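Local structure of uncharacterized protein Atu2773 (Agrobacterium tumefaciens, 2QV5) at residues F61-N66 and I82-P87; G4-V9 and S119-T124. The protein is of unknown function but belongs to the divergent polysaccharide deacetylase family, so it may act on carbohydrate. All blocks are in the same frame, centred on the assembly; numbering follows the deposited sequence. Where two conformers were deposited one is given.

In the fold
Interaction 1 is a buried contact in the parallel sheet, while interaction 2 lies at the surface, where the start of the chain meets the end region of helix 109-120. Their centres are about 12 Å apart. In 61-66 with 82-87, direct backbone hydrogen bonds set the register and side chains pack on both faces, apolar except for Gln85; in 4-9 with 119-124, apolar touches are combined with a CH...O contact, and water carries the polar links. The two contacts also meet: Ser119 and Met120 pack on Ala63 and Leu84, and Lys122 NZ probably makes a weak hydrogen bond to Ala63 O. Helix 109-120, which follows strand 82-88, thus takes part in both surroundings.

Interaction 1. Residues F61-N66 and I82-P87; sequences FAASGN and ILLQIP
Phe61 and Ile82 cross obliquely, the ring meeting Ile82 through its CE1 corner. In the Ile82 conformer described, one of two deposited, CE1 lies 3.4 Å from Ile82 CG1, while CD1 approaches Ile82 CG2. A chi1 of -83° sets Phe61 CG beside the backbone N, anti to its own carbonyl carbon. Leu83 O lies at the edge of the ring, near its plane.

The same Leu83 O accepts a hydrogen bond from Phe61 N at 2.8 Å, with an N-H...O angle of 164°. The return bond, Gln85 N to Phe61 O, is also 2.8 Å long and equally straight at 165°. Together they fix the parallel register, placing Phe61 opposite Leu84 in one bridge and Ala62 opposite Gln85 in the next. On the sheet face shared with Ala62, Gln85 lays its aliphatic part beside the neighbouring strand, CB being 3.4 Å from Phe61 O. Its OE1 lies by the Phe61-Ala62 peptide link, 3.7 Å from Ala62 N, and accepts a hydrogen bond from Gly38 N, so this side chain spans from its own strand to strand 30-39.

Beyond Ala62 the pairing fades: Ala63 N reaches Gln85 O only weakly, at 3.4 Å, as a type I turn from Ala62 to Gly65 leads the chain off. Ala63 CB nevertheless points at the partner strand and sits 4.0 Å from Pro87 CD.

The pair forms the two strands of a beta-alpha-beta unit whose helix, 68-78, covers Phe61 through Leu68 and Trp71. Strand 30-39 continues the sheet beside Ala62, strand 128-131 does so beside Leu84, and helix 109-120 packs on Ala63 and Ile86.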
# COMPACT_ATOMS: atom_id res chain seq x y z
N PHE A 61 -4.33 -3.89 3.26
CA PHE A 61 -5.49 -4.26 4.09
C PHE A 61 -6.36 -3.03 4.29
O PHE A 61 -5.86 -1.98 4.66
CB PHE A 61 -5.02 -4.82 5.44
CG PHE A 61 -4.67 -6.27 5.39
CD1 PHE A 61 -3.65 -6.72 4.55
CD2 PHE A 61 -5.37 -7.19 6.14
CE1 PHE A 61 -3.33 -8.06 4.46
CE2 PHE A 61 -5.05 -8.53 6.06
CZ PHE A 61 -4.02 -8.97 5.22
N ALA A 62 -7.66 -3.18 4.04
CA ALA A 62 -8.58 -2.06 4.17
C ALA A 62 -8.89 -1.87 5.64
O ALA A 62 -9.28 -2.82 6.33
CB ALA A 62 -9.83 -2.33 3.41
N ALA A 63 -8.73 -0.65 6.13
CA ALA A 63 -8.92 -0.38 7.57
C ALA A 63 -10.38 -0.63 7.99
O ALA A 63 -10.63 -1.13 9.07
CB ALA A 63 -8.49 1.03 7.92
N SER A 64 -11.32 -0.33 7.09
CA SER A 64 -12.75 -0.58 7.31
C SER A 64 -13.19 -2.03 7.02
O SER A 64 -14.39 -2.32 7.03
CB SER A 64 -13.58 0.37 6.46
OG SER A 64 -13.29 0.20 5.08
N GLY A 65 -12.24 -2.92 6.75
CA GLY A 65 -12.54 -4.31 6.40
C GLY A 65 -12.96 -5.17 7.58
O GLY A 65 -12.96 -4.72 8.72
N ASN A 66 -13.33 -6.42 7.29
CA ASN A 66 -13.76 -7.37 8.33
C ASN A 66 -12.85 -8.60 8.31
O ASN A 66 -12.20 -8.85 7.29
CB ASN A 66 -15.22 -7.80 8.09
CG ASN A 66 -16.18 -6.62 8.09
OD1 ASN A 66 -16.31 -5.92 9.08
ND2 ASN A 66 -16.88 -6.41 6.97
N ILE A 82 2.84 -6.69 4.20
CA ILE A 82 1.50 -6.12 4.35
C ILE A 82 1.56 -4.59 4.47
O ILE A 82 2.46 -4.09 5.14
CB ILE A 82 0.79 -6.75 5.60
CG1 ILE A 82 0.03 -8.03 5.23
CG2 ILE A 82 -0.22 -5.82 6.25
CD1 ILE A 82 0.86 -9.24 4.98
N LEU A 83 0.61 -3.88 3.86
CA LEU A 83 0.41 -2.43 4.07
C LEU A 83 -0.99 -2.18 4.63
O LEU A 83 -1.93 -2.92 4.31
CB LEU A 83 0.58 -1.66 2.77
CG LEU A 83 1.97 -1.65 2.11
CD1 LEU A 83 1.96 -0.88 0.83
CD2 LEU A 83 3.01 -1.07 3.05
N LEU A 84 -1.13 -1.13 5.45
CA LEU A 84 -2.44 -0.70 5.93
C LEU A 84 -3.00 0.42 5.04
O LEU A 84 -2.36 1.44 4.88
CB LEU A 84 -2.32 -0.18 7.36
CG LEU A 84 -3.60 0.28 8.05
CD1 LEU A 84 -4.67 -0.83 8.09
CD2 LEU A 84 -3.25 0.75 9.43
N GLN A 85 -4.20 0.23 4.49
CA GLN A 85 -4.84 1.29 3.70
C GLN A 85 -5.66 2.23 4.57
O GLN A 85 -6.61 1.80 5.24
CB GLN A 85 -5.74 0.73 2.61
CG GLN A 85 -5.02 0.13 1.45
CD GLN A 85 -5.95 -0.62 0.52
OE1 GLN A 85 -6.49 -1.67 0.87
NE2 GLN A 85 -6.12 -0.10 -0.69
N ILE A 86 -5.33 3.51 4.54
CA ILE A 86 -5.98 4.52 5.35
C ILE A 86 -6.98 5.32 4.52
O ILE A 86 -6.60 5.94 3.52
CB ILE A 86 -4.94 5.48 5.97
CG1 ILE A 86 -3.93 4.69 6.81
CG2 ILE A 86 -5.61 6.57 6.81
CD1 ILE A 86 -4.57 4.01 8.00
N PRO A 87 -8.27 5.32 4.92
CA PRO A 87 -9.28 6.10 4.19
C PRO A 87 -9.05 7.62 4.31
O PRO A 87 -8.97 8.14 5.41
CB PRO A 87 -10.60 5.69 4.87
CG PRO A 87 -10.22 5.18 6.20
CD PRO A 87 -8.85 4.59 6.06

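Interaction 2. Residues G4-V9 and S119-T124; sequences GQLPVV and SMAKIT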
# COMPACT_ATOMS: atom_id res chain seq x y z
N GLY A 4 -3.28 -4.40 18.42
CA GLY A 4 -4.10 -3.52 19.26
C GLY A 4 -3.32 -2.29 19.69
O GLY A 4 -3.88 -1.32 20.21
N GLN A 5 -2.02 -2.34 19.48
CA GLN A 5 -1.14 -1.25 19.81
C GLN A 5 -0.73 -0.52 18.55
O GLN A 5 -0.83 -1.05 17.50
CB GLN A 5 0.10 -1.81 20.50
CG GLN A 5 -0.23 -2.50 21.77
CD GLN A 5 -0.91 -1.58 22.75
OE1 GLN A 5 -0.43 -0.50 23.04
NE2 GLN A 5 -2.01 -2.01 23.28
N LEU A 6 -0.21 0.67 18.68
CA LEU A 6 0.28 1.42 17.53
C LEU A 6 1.72 1.01 17.24
O LEU A 6 2.46 0.68 18.17
CB LEU A 6 0.20 2.92 17.82
CG LEU A 6 -1.15 3.51 18.23
CD1 LEU A 6 -0.96 5.00 18.51
CD2 LEU A 6 -2.19 3.30 17.16
N PRO A 7 2.11 1.00 15.95
CA PRO A 7 3.52 0.75 15.66
C PRO A 7 4.41 1.89 16.18
O PRO A 7 4.03 3.06 16.14
CB PRO A 7 3.59 0.63 14.13
CG PRO A 7 2.24 0.96 13.61
CD PRO A 7 1.30 1.21 14.74
N VAL A 8 5.57 1.51 16.70
CA VAL A 8 6.58 2.44 17.16
C VAL A 8 7.95 1.91 16.74
O VAL A 8 8.12 0.72 16.50
CB VAL A 8 6.57 2.64 18.72
CG1 VAL A 8 5.53 3.68 19.13
CG2 VAL A 8 6.36 1.33 19.46
N VAL A 9 8.91 2.82 16.64
CA VAL A 9 10.31 2.47 16.49
C VAL A 9 10.74 1.89 17.84
O VAL A 9 10.43 2.47 18.88
CB VAL A 9 11.14 3.71 16.13
CG1 VAL A 9 12.60 3.37 15.99
CG2 VAL A 9 10.62 4.33 14.85
N SER A 119 -7.43 3.34 12.98
CA SER A 119 -7.13 2.42 11.87
C SER A 119 -5.85 1.61 12.11
O SER A 119 -5.84 0.39 11.89
CB SER A 119 -7.01 3.18 10.56
OG SER A 119 -8.27 3.64 10.11
N MET A 120 -4.80 2.29 12.59
CA MET A 120 -3.48 1.72 12.86
C MET A 120 -3.52 0.53 13.81
O MET A 120 -2.72 -0.39 13.70
CB MET A 120 -2.54 2.80 13.43
CG MET A 120 -1.86 3.71 12.42
SD MET A 120 -0.63 4.83 13.18
CE MET A 120 0.10 5.52 11.71
N ALA A 121 -4.47 0.56 14.73
CA ALA A 121 -4.57 -0.45 15.78
C ALA A 121 -5.31 -1.71 15.35
O ALA A 121 -5.34 -2.70 16.09
CB ALA A 121 -5.24 0.18 17.02
N LYS A 122 -5.88 -1.70 14.15
CA LYS A 122 -6.72 -2.82 13.71
C LYS A 122 -5.97 -4.06 13.23
O LYS A 122 -6.50 -5.17 13.28
CB LYS A 122 -7.72 -2.35 12.66
CG LYS A 122 -8.88 -1.58 13.29
CD LYS A 122 -9.76 -1.00 12.22
CE LYS A 122 -10.92 -0.24 12.84
NZ LYS A 122 -11.72 0.41 11.77
N ILE A 123 -4.74 -3.86 12.74
CA ILE A 123 -3.83 -4.96 12.42
C ILE A 123 -2.43 -4.65 12.97
O ILE A 123 -2.18 -3.58 13.50
CB ILE A 123 -3.70 -5.23 10.89
CG1 ILE A 123 -3.25 -3.98 10.13
CG2 ILE A 123 -5.03 -5.76 10.30
CD1 ILE A 123 -2.71 -4.30 8.74
N THR A 124 -1.52 -5.61 12.82
CA THR A 124 -0.13 -5.38 13.20
C THR A 124 0.74 -5.95 12.09
O THR A 124 0.22 -6.53 11.14
CB THR A 124 0.21 -5.99 14.59
OG1 THR A 124 1.58 -5.72 14.93
CG2 THR A 124 -0.03 -7.49 14.61
O HOH W 1 -1.96 -3.18 16.38
O HOH W 2 1.58 -3.04 15.92
O HOH W 3 -0.22 -2.10 14.78
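Leu6 lays its CD2 branch on the base of the Met120 side chain, CD2 to Met120 CB being 3.8 Å, and the two side chains cross at about a right angle. Met120 meets Leu6 through CB, while the rest of its extended chain packs on Asp150 and Ile151 of helix 141-153. Pro7 adds a looser touch from its ring, with CD 4.4 Å from the same Met120 CB.

Ala121 CB touches mainly backbone, 3.8 Å from Gly4 O, with Leu6 CD2 a looser neighbour. The reverse approach is a CH...O contact, Gly4 CA to Ala121 O at 3.5 Å, bent to 135° at the hydrogen. Gly4 has a positive phi of 101°, where a CB would be jammed against the preceding carbonyl O.

Water supplies the polar linkage. Water 1 accepts from Gly4 N at 2.7 Å and lies within donating distance of both Gln5 O and Ile123 O. Water 3 lies 3.0 Å from Gln5 O and can likewise bridge to Ile123 O; the acceptors around these two waters outnumber their protons, so not every link need be made at once. Thr124 OG1 accepts from water 2 at 2.9 Å, which donates only weakly to Gln5 O.

Nearby, Met120 O is hydrogen-bonded to Tyr126 OH and Pro7 O to Arg154 NH1. The arrangement is an irregular chain start laid against the outer helical layer of a barrel: the strand pairings close a ring of seven parallel strands, consistent with the distorted beta/alpha barrel of polysaccharide deacetylases.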